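Local coordinates for protein chitinase A (Cycas revoluta, PDB 4MNK) that probably hydrolyses chitin, as a class V plant chitinase of glycosyl hydrolase family 18, and binds N-acetylglucosamine oligomers, at residues Ile104-Ala107 / Arg108-Phe112. Residues are numbered along the deposited sequence; the frame is centred on the assembly and turned at random. Where two conformers were deposited one is given.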
ATOM      1  N   ILE A 104      -8.622 -15.480 -10.464  1.00  7.02           N
ATOM      2  CA  ILE A 104      -7.548 -16.349 -10.938  1.00  7.47           C
ATOM      3  C   ILE A 104      -7.435 -16.254 -12.462  1.00  7.69           C
ATOM      4  O   ILE A 104      -6.336 -16.103 -13.000  1.00  7.84           O
ATOM      5  CB  ILE A 104      -7.754 -17.802 -10.460  1.00  7.54           C
ATOM      6  CG1 ILE A 104      -7.544 -17.883  -8.944  1.00  8.04           C
ATOM      7  CG2 ILE A 104      -6.818 -18.761 -11.195  1.00  7.99           C
ATOM      8  CD1 ILE A 104      -8.089 -19.138  -8.311  1.00  8.56           C
ATOM      9  N   ALA A 105      -8.578 -16.298 -13.146  1.00  7.88           N
ATOM     10  CA  ALA A 105      -8.620 -16.171 -14.603  1.00  8.29           C
ATOM     11  C   ALA A 105      -8.061 -14.827 -15.071  1.00  8.48           C
ATOM     12  O   ALA A 105      -7.358 -14.764 -16.077  1.00  8.64           O
ATOM     13  CB  ALA A 105     -10.041 -16.371 -15.122  1.00  8.50           C
ATOM     14  N   LEU A 106      -8.371 -13.765 -14.334  1.00  8.64           N
ATOM     15  CA  LEU A 106      -7.895 -12.422 -14.655  1.00  9.04           C
ATOM     16  C   LEU A 106      -6.371 -12.316 -14.597  1.00  8.43           C
ATOM     17  O   LEU A 106      -5.743 -11.772 -15.513  1.00  8.54           O
ATOM     18  CB  LEU A 106      -8.532 -11.396 -13.716  1.00  9.80           C
ATOM     19  CG  LEU A 106      -8.335  -9.923 -14.072  1.00 11.79           C
ATOM     20  CD1 LEU A 106      -9.228  -9.532 -15.232  1.00 13.61           C
ATOM     21  CD2 LEU A 106      -8.645  -9.066 -12.866  1.00 13.43           C
ATOM     22  N   ALA A 107      -5.778 -12.839 -13.524  1.00  7.91           N
ATOM     23  CA  ALA A 107      -4.327 -12.799 -13.371  1.00  7.37           C
ATOM     24  C   ALA A 107      -3.645 -13.526 -14.529  1.00  7.30           C
ATOM     25  O   ALA A 107      -2.700 -13.009 -15.124  1.00  7.16           O
ATOM     26  CB  ALA A 107      -3.907 -13.385 -12.033  1.00  7.44           C
ATOM     27  N   ARG A 108      -4.144 -14.713 -14.870  1.00  7.53           N
ATOM     28  CA  ARG A 108      -3.585 -15.473 -15.986  1.00  7.97           C
ATOM     29  C   ARG A 108      -3.803 -14.773 -17.326  1.00  8.00           C
ATOM     30  O   ARG A 108      -2.908 -14.765 -18.171  1.00  8.07           O
ATOM     31  CB  ARG A 108      -4.149 -16.898 -16.029  1.00  8.16           C
ATOM     32  CG  ARG A 108      -3.779 -17.769 -14.828  1.00  8.85           C
ATOM     33  CD  ARG A 108      -2.274 -17.865 -14.623  1.00  9.60           C
ATOM     34  NE  ARG A 108      -1.936 -18.902 -13.652  1.00  9.69           N
ATOM     35  CZ  ARG A 108      -0.748 -19.038 -13.068  1.00  9.86           C
ATOM     36  NH1 ARG A 108       0.241 -18.192 -13.339  1.00 10.26           N
ATOM     37  NH2 ARG A 108      -0.551 -20.020 -12.201  1.00 10.40           N
ATOM     38  N   ARG A 109      -4.977 -14.171 -17.507  0.50  8.23           N
ATOM     39  CA  ARG A 109      -5.329 -13.526 -18.771  0.50  8.33           C
ATOM     40  C   ARG A 109      -4.407 -12.360 -19.143  0.50  8.17           C
ATOM     41  O   ARG A 109      -4.108 -12.159 -20.322  0.50  8.07           O
ATOM     42  CB  ARG A 109      -6.790 -13.073 -18.754  0.50  8.63           C
ATOM     43  CG  ARG A 109      -7.287 -12.559 -20.091  0.50  8.97           C
ATOM     44  CD  ARG A 109      -8.806 -12.547 -20.153  0.50  9.58           C
ATOM     45  NE  ARG A 109      -9.369 -13.893 -20.079  0.50 10.45           N
ATOM     46  CZ  ARG A 109     -10.074 -14.358 -19.052  0.50 11.12           C
ATOM     47  NH1 ARG A 109     -10.543 -15.598 -19.076  0.50 11.48           N
ATOM     48  NH2 ARG A 109     -10.317 -13.583 -18.002  0.50 11.44           N
ATOM     49  N   TYR A 110      -3.952 -11.607 -18.143  1.00  8.05           N
ATOM     50  CA  TYR A 110      -3.067 -10.470 -18.393  1.00  8.15           C
ATOM     51  C   TYR A 110      -1.590 -10.734 -18.099  1.00  7.81           C
ATOM     52  O   TYR A 110      -0.765  -9.836 -18.241  1.00  8.24           O
ATOM     53  CB  TYR A 110      -3.549  -9.227 -17.638  1.00  8.61           C
ATOM     54  CG  TYR A 110      -4.898  -8.707 -18.080  1.00  9.33           C
ATOM     55  CD1 TYR A 110      -5.945  -8.592 -17.174  1.00 11.00           C
ATOM     56  CD2 TYR A 110      -5.125  -8.317 -19.402  1.00 10.18           C
ATOM     57  CE1 TYR A 110      -7.184  -8.112 -17.570  1.00 11.79           C
ATOM     58  CE2 TYR A 110      -6.366  -7.839 -19.811  1.00 10.60           C
ATOM     59  CZ  TYR A 110      -7.388  -7.741 -18.887  1.00 11.99           C
ATOM     60  OH  TYR A 110      -8.618  -7.269 -19.272  1.00 13.12           O
ATOM     61  N   GLY A 111      -1.259 -11.954 -17.689  1.00  7.15           N
ATOM     62  CA  GLY A 111       0.137 -12.336 -17.478  1.00  6.92           C
ATOM     63  C   GLY A 111       0.737 -11.878 -16.160  1.00  6.45           C
ATOM     64  O   GLY A 111       1.953 -11.698 -16.058  1.00  6.92           O
ATOM     65  N   PHE A 112      -0.114 -11.691 -15.152  1.00  5.89           N
ATOM     66  CA  PHE A 112       0.331 -11.393 -13.793  1.00  5.90           C
ATOM     67  C   PHE A 112       0.764 -12.658 -13.062  1.00  6.11           C
ATOM     68  O   PHE A 112       0.266 -13.752 -13.342  1.00  6.55           O
ATOM     69  CB  PHE A 112      -0.778 -10.686 -13.010  1.00  5.77           C
ATOM     70  CG  PHE A 112      -1.021  -9.278 -13.458  1.00  5.52           C
ATOM     71  CD1 PHE A 112      -0.223  -8.244 -12.983  1.00  6.13           C
ATOM     72  CD2 PHE A 112      -2.033  -8.980 -14.363  1.00  6.41           C
ATOM     73  CE1 PHE A 112      -0.434  -6.933 -13.398  1.00  6.58           C
ATOM     74  CE2 PHE A 112      -2.251  -7.669 -14.782  1.00  6.98           C
ATOM     75  CZ  PHE A 112      -1.449  -6.647 -14.302  1.00  6.87           C
TER
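Tyr-110 lies one helical turn beyond Leu-106, and the two side chains cross at an oblique angle on the last turn of helix 93-110. From its base, Tyr-110 CB stands 4.0 Å from Leu-106 O, the same carbonyl oxygen that accepts a hydrogen bond from Tyr-110 N. CG stays near that oxygen, and ring atom CD1 passes 3.6 Å from Leu-106 O. At CE1 the ring reaches the leucine itself: Leu-106 CD1 lies 3.4 Å away, at the ring edge near its plane, with Leu-106 CG behind it. Beyond CE1 the ring ends in its hydroxyl; a tyrosine suits this partly exposed place, offering an apolar edge for packing and a polar tip. Leu-106 sends CG anti to its own backbone N (chi1 -170°), beside the carbonyl carbon, which swings CG, and with it CD1, toward the following turn. The tyrosine also packs on Glu-52 and Glu-56 of helix 52-63. With an alanine here, Leu-106 CD1 is likely to lose its aromatic neighbour, and a gap would probably open toward helix 52-63. This helix 93-110, one of the outer helices of the family 18 TIM barrel, closes with a Schellman motif just before strand 114-119. Gly-111 takes a phi of 80°, easy for a residue lacking CB, and its N donates to Arg-108 O at 3.3 Å. Phe-112 N reaches back to Ala-107 O over 2.9 Å, with a distinctly bent N-H...O angle of 142°. The apolar contact that accompanies the motif joins Ala-107 CB and Phe-112 CB, 4.2 Å apart; a small alanine suits this close approach. On the side facing helix 125-149, Arg-108 lays CG 3.6 Å from Ile-104 O, then bends at chi2 and leads its guanidinium to Glu-145 in a salt bridge and to Pro-152 O in a hydrogen bond.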